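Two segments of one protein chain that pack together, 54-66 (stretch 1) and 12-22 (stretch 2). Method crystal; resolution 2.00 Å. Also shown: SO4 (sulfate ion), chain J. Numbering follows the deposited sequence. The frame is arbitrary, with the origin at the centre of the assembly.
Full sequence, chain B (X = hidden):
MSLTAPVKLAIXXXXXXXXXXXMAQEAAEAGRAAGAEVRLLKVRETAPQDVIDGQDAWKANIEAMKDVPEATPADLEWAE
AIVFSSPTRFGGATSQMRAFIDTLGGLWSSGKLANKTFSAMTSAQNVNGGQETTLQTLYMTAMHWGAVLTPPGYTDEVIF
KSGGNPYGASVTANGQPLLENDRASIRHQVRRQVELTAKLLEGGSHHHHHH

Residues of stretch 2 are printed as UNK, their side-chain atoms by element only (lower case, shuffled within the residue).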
# COMPACT_ATOMS: atom_id res chain seq x y z
N GLY B 54 -8.42 27.85 15.89
CA GLY B 54 -7.27 28.40 15.16
C GLY B 54 -7.49 28.65 13.68
O GLY B 54 -6.66 29.30 13.05
N GLN B 55 -8.58 28.13 13.11
CA GLN B 55 -8.80 28.19 11.67
C GLN B 55 -10.24 28.57 11.33
O GLN B 55 -11.19 27.85 11.69
CB GLN B 55 -8.49 26.85 11.02
CG GLN B 55 -7.08 26.36 11.17
CD GLN B 55 -6.88 24.99 10.56
OE1 GLN B 55 -7.40 24.69 9.48
NE2 GLN B 55 -6.11 24.16 11.23
N ASP B 56 -10.40 29.66 10.59
CA ASP B 56 -11.71 30.13 10.15
C ASP B 56 -12.52 29.10 9.38
O ASP B 56 -13.70 28.93 9.63
CB ASP B 56 -11.55 31.36 9.25
CG ASP B 56 -12.87 31.79 8.63
OD1 ASP B 56 -12.88 32.03 7.40
OD2 ASP B 56 -13.87 31.88 9.39
N ALA B 57 -11.90 28.43 8.41
CA ALA B 57 -12.66 27.52 7.54
C ALA B 57 -13.09 26.28 8.31
O ALA B 57 -14.09 25.68 7.97
CB ALA B 57 -11.86 27.14 6.28
N TRP B 58 -12.34 25.93 9.36
CA TRP B 58 -12.70 24.80 10.23
C TRP B 58 -13.90 25.13 11.11
O TRP B 58 -14.89 24.41 11.12
CB TRP B 58 -11.50 24.37 11.08
CG TRP B 58 -11.59 22.98 11.67
CD1 TRP B 58 -12.70 22.17 11.75
CD2 TRP B 58 -10.53 22.25 12.29
NE1 TRP B 58 -12.37 20.98 12.36
CE2 TRP B 58 -11.05 21.01 12.72
CE3 TRP B 58 -9.19 22.54 12.56
CZ2 TRP B 58 -10.28 20.04 13.37
CZ3 TRP B 58 -8.41 21.57 13.20
CH2 TRP B 58 -8.96 20.34 13.60
N LYS B 59 -13.82 26.24 11.84
CA LYS B 59 -14.97 26.73 12.60
C LYS B 59 -16.20 26.89 11.74
O LYS B 59 -17.28 26.47 12.12
CB LYS B 59 -14.71 28.08 13.26
CG LYS B 59 -13.96 27.97 14.54
CD LYS B 59 -13.90 29.29 15.26
CE LYS B 59 -14.94 29.38 16.33
NZ LYS B 59 -14.95 30.76 16.86
N ALA B 60 -16.02 27.52 10.57
CA ALA B 60 -17.14 27.78 9.68
C ALA B 60 -17.77 26.48 9.22
O ALA B 60 -19.00 26.36 9.20
CB ALA B 60 -16.68 28.58 8.49
N ASN B 61 -16.94 25.50 8.88
CA ASN B 61 -17.45 24.24 8.34
C ASN B 61 -18.20 23.45 9.38
O ASN B 61 -19.22 22.85 9.08
CB ASN B 61 -16.34 23.38 7.74
CG ASN B 61 -16.87 22.12 7.10
OD1 ASN B 61 -17.75 22.16 6.23
ND2 ASN B 61 -16.34 20.98 7.52
N ILE B 62 -17.70 23.46 10.60
CA ILE B 62 -18.41 22.79 11.69
C ILE B 62 -19.85 23.32 11.80
O ILE B 62 -20.81 22.55 11.88
CB ILE B 62 -17.60 22.85 13.00
CG1 ILE B 62 -16.40 21.89 12.87
CG2 ILE B 62 -18.44 22.49 14.19
CD1 ILE B 62 -15.50 21.82 14.06
N GLU B 63 -20.00 24.64 11.76
CA GLU B 63 -21.32 25.27 11.85
C GLU B 63 -22.13 24.94 10.60
O GLU B 63 -23.33 24.64 10.68
CB GLU B 63 -21.16 26.80 12.01
CG GLU B 63 -22.47 27.58 12.05
CD GLU B 63 -23.33 27.22 13.25
OE1 GLU B 63 -22.77 26.81 14.28
OE2 GLU B 63 -24.56 27.35 13.16
N ALA B 64 -21.49 24.98 9.44
CA ALA B 64 -22.18 24.69 8.19
C ALA B 64 -22.74 23.27 8.17
O ALA B 64 -23.79 23.02 7.57
CB ALA B 64 -21.27 24.92 7.01
N MET B 65 -22.06 22.34 8.86
CA MET B 65 -22.50 20.94 8.93
C MET B 65 -23.43 20.63 10.12
O MET B 65 -23.78 19.47 10.32
CB MET B 65 -21.29 20.01 8.99
CG MET B 65 -20.42 20.00 7.75
SD MET B 65 -19.09 18.76 7.89
CE MET B 65 -18.25 19.21 9.38
N LYS B 66 -23.88 21.65 10.86
CA LYS B 66 -24.58 21.44 12.14
C LYS B 66 -25.79 20.50 12.09
O LYS B 66 -26.02 19.72 13.02
CB LYS B 66 -25.00 22.79 12.73
CG LYS B 66 -25.65 22.70 14.14
CD LYS B 66 -25.73 24.08 14.81
CE LYS B 66 -26.74 24.12 15.96
NZ LYS B 66 -27.25 25.53 16.21
N UNK B 12 -20.45 8.40 4.50
CA UNK B 12 -19.82 8.74 5.78
C UNK B 12 -18.54 9.50 5.45
O UNK B 12 -17.65 8.98 4.74
c UNK B 12 -19.49 7.50 6.63
c UNK B 12 -20.73 6.69 6.91
c UNK B 12 -18.82 7.90 7.94
N UNK B 13 -18.47 10.75 5.90
CA UNK B 13 -17.38 11.64 5.52
C UNK B 13 -16.88 12.40 6.73
O UNK B 13 -17.65 12.76 7.63
c UNK B 13 -20.03 13.53 5.13
c UNK B 13 -20.83 14.56 5.64
c UNK B 13 -20.27 15.78 5.94
c UNK B 13 -18.68 13.74 4.92
c UNK B 13 -18.90 15.99 5.73
c UNK B 13 -18.12 14.97 5.24
c UNK B 13 -17.82 12.62 4.42
N UNK B 14 -15.56 12.57 6.79
CA UNK B 14 -14.95 13.55 7.67
C UNK B 14 -14.55 14.77 6.85
O UNK B 14 -14.07 14.63 5.71
c UNK B 14 -13.85 14.54 10.39
c UNK B 14 -13.38 15.62 11.15
c UNK B 14 -13.73 13.00 8.42
o UNK B 14 -11.80 17.36 11.47
c UNK B 14 -11.56 15.90 9.60
c UNK B 14 -12.25 16.30 10.74
c UNK B 14 -12.03 14.81 8.87
c UNK B 14 -13.17 14.10 9.27
N UNK B 15 -14.74 15.95 7.42
CA UNK B 15 -14.30 17.20 6.79
C UNK B 15 -13.92 18.20 7.89
O UNK B 15 -14.72 18.47 8.80
o UNK B 15 -14.95 18.92 5.20
c UNK B 15 -15.42 17.78 5.91
N UNK B 16 -12.69 18.74 7.81
CA UNK B 16 -12.33 19.87 8.66
C UNK B 16 -12.80 21.18 8.02
O UNK B 16 -13.56 21.94 8.61
o UNK B 16 -10.31 18.81 9.50
c UNK B 16 -10.82 19.95 8.86
N UNK B 17 -12.30 21.44 6.81
CA UNK B 17 -12.40 22.77 6.21
C UNK B 17 -13.40 22.88 5.07
O UNK B 17 -13.37 23.85 4.31
o UNK B 17 -10.30 22.26 5.03
c UNK B 17 -10.99 23.27 5.79
c UNK B 17 -10.16 23.59 7.03
N UNK B 18 -14.30 21.91 4.94
CA UNK B 18 -15.38 21.97 3.95
C UNK B 18 -15.23 21.23 2.62
O UNK B 18 -16.22 21.03 1.92
N UNK B 19 -14.04 20.79 2.26
CA UNK B 19 -13.88 20.12 0.96
C UNK B 19 -14.60 18.77 0.94
O UNK B 19 -15.35 18.49 0.01
o UNK B 19 -11.82 21.28 0.48
c UNK B 19 -12.25 19.30 -0.83
c UNK B 19 -12.40 19.98 0.55
N UNK B 20 -14.40 17.94 1.96
CA UNK B 20 -15.10 16.66 2.05
C UNK B 20 -16.60 16.78 2.14
O UNK B 20 -17.33 15.94 1.63
N UNK B 21 -17.08 17.84 2.80
CA UNK B 21 -18.50 18.12 2.90
C UNK B 21 -19.07 18.43 1.50
O UNK B 21 -20.12 17.91 1.14
c UNK B 21 -22.52 19.02 4.49
c UNK B 21 -20.57 20.98 4.32
c UNK B 21 -18.75 19.26 3.89
c UNK B 21 -21.89 21.34 4.56
c UNK B 21 -21.19 18.67 4.25
c UNK B 21 -20.20 19.64 4.14
c UNK B 21 -22.87 20.35 4.64
o UNK B 21 -24.19 20.68 4.90
N UNK B 22 -18.38 19.25 0.72
CA UNK B 22 -18.85 19.55 -0.65
C UNK B 22 -18.89 18.25 -1.48
O UNK B 22 -19.84 18.00 -2.21
c UNK B 22 -17.95 20.57 -1.32
S SO4 J . -11.45 19.09 4.18
O1 SO4 J . -11.72 20.46 3.73
O2 SO4 J . -10.41 18.50 3.36
O3 SO4 J . -11.02 19.17 5.58
O4 SO4 J . -12.65 18.28 4.03
O HOH W 1 -15.24 26.35 5.58
O HOH W 2 -25.04 23.20 4.34

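Position 12 carries three side-chain carbons, one bearing the other two, and nothing of stretch 1 lies within reach. A short carbon side chain branched at CB is valine; Val-12 is buried in its strand, where a compact apolar group fits well.

Position 13 has one carbon followed by a ring of six carbons without oxygen. A ring carbon lies 3.5 Å from Met-65 SD, which sits at the ring edge, an arrangement that brings the polarizable sulfur near the ring hydrogens. This is phenylalanine, Phe-13.

At position 14 the same six-carbon ring bears an oxygen, which comes 3.6 Å from Trp-58 CZ2, so the residue is tyrosine. Its chi1 is t. The hydroxyl of Tyr-14 is hydrogen-bonded elsewhere in the structure, so this buried polar end is not left unsatisfied.

Position 15 has one carbon and one oxygen, and its backbone O lies 3.7 Å from Met-65 CE. It is serine. Ser-15 OG donates to O4 of the sulfate at 2.7 Å; a small hydroxyl is well suited to a place held between anion and helix.

Position 16 again shows one carbon and one oxygen. Its CB sits over the face of the Trp-58 five-membered ring, 3.9 Å from the centroid, and its backbone O receives a weak hydrogen bond from Asn-61 ND2 at 3.1 Å and a CA-H...O contact from Trp-58 CA at 3.4 Å. This is another serine, Ser-16, and such a small side chain lets the backbone come close to the indole.

Position 17 has a CB carrying one oxygen and one carbon; that carbon lies 3.9 Å from Gln-55 OE1 and 4.0 Å from Trp-58 N. The branching marks threonine. The branches divide the work: while the methyl meets stretch 1, Thr-17 OG1 donates to sulfate O1 at 2.6 Å.

Position 18 has no side-chain atoms, and its CA lies 3.3 Å from Asn-61 OD1; it is glycine. Its phi/psi of 99/-14 would jam a CB against the preceding carbonyl, and an ideal CB would also stand 3.6 Å from Asn-61 OD1. Gly-18 holds the N-cap position, right before the helix.

Position 19 is again a CB with one oxygen and one carbon, without contact to stretch 1: threonine. The CA-to-CB bond of Thr-19 points away from stretch 1, which leaves room for a branched side chain; its backbone N donates to sulfate O1 at 2.8 Å.

Position 20 lacks a side chain: Gly-20, whose ideal CB would clash with Tyr-14 O at 2.8 Å. Its N donates to sulfate O4 at 2.7 Å.

Position 21 has a six-carbon ring bearing oxygen. Met-65 CG lies over one face, 3.5 Å from the ring centroid. This is tyrosine, whose broad face suits that packing. A water 2.7 Å from Tyr-21 OH also gives a weak hydrogen bond to Ala-64 O at 3.5 Å.

Position 22 has a single carbon, clear of stretch 1: Ala-22, a good helix former where this contact makes no demand.

The contact works through complementary surfaces: Met-65 packs against two aromatic rings, Trp-58 covers Ser-16, and Asn-61 fills the space beside Gly-18. Hydroxyls of Ser-15 and Thr-17, with NH groups of the loop and first helical turn, donate to the sulfate, so one short segment serves both helix and anion.

Stretch 2 12-22: VFYSSTGTGYA
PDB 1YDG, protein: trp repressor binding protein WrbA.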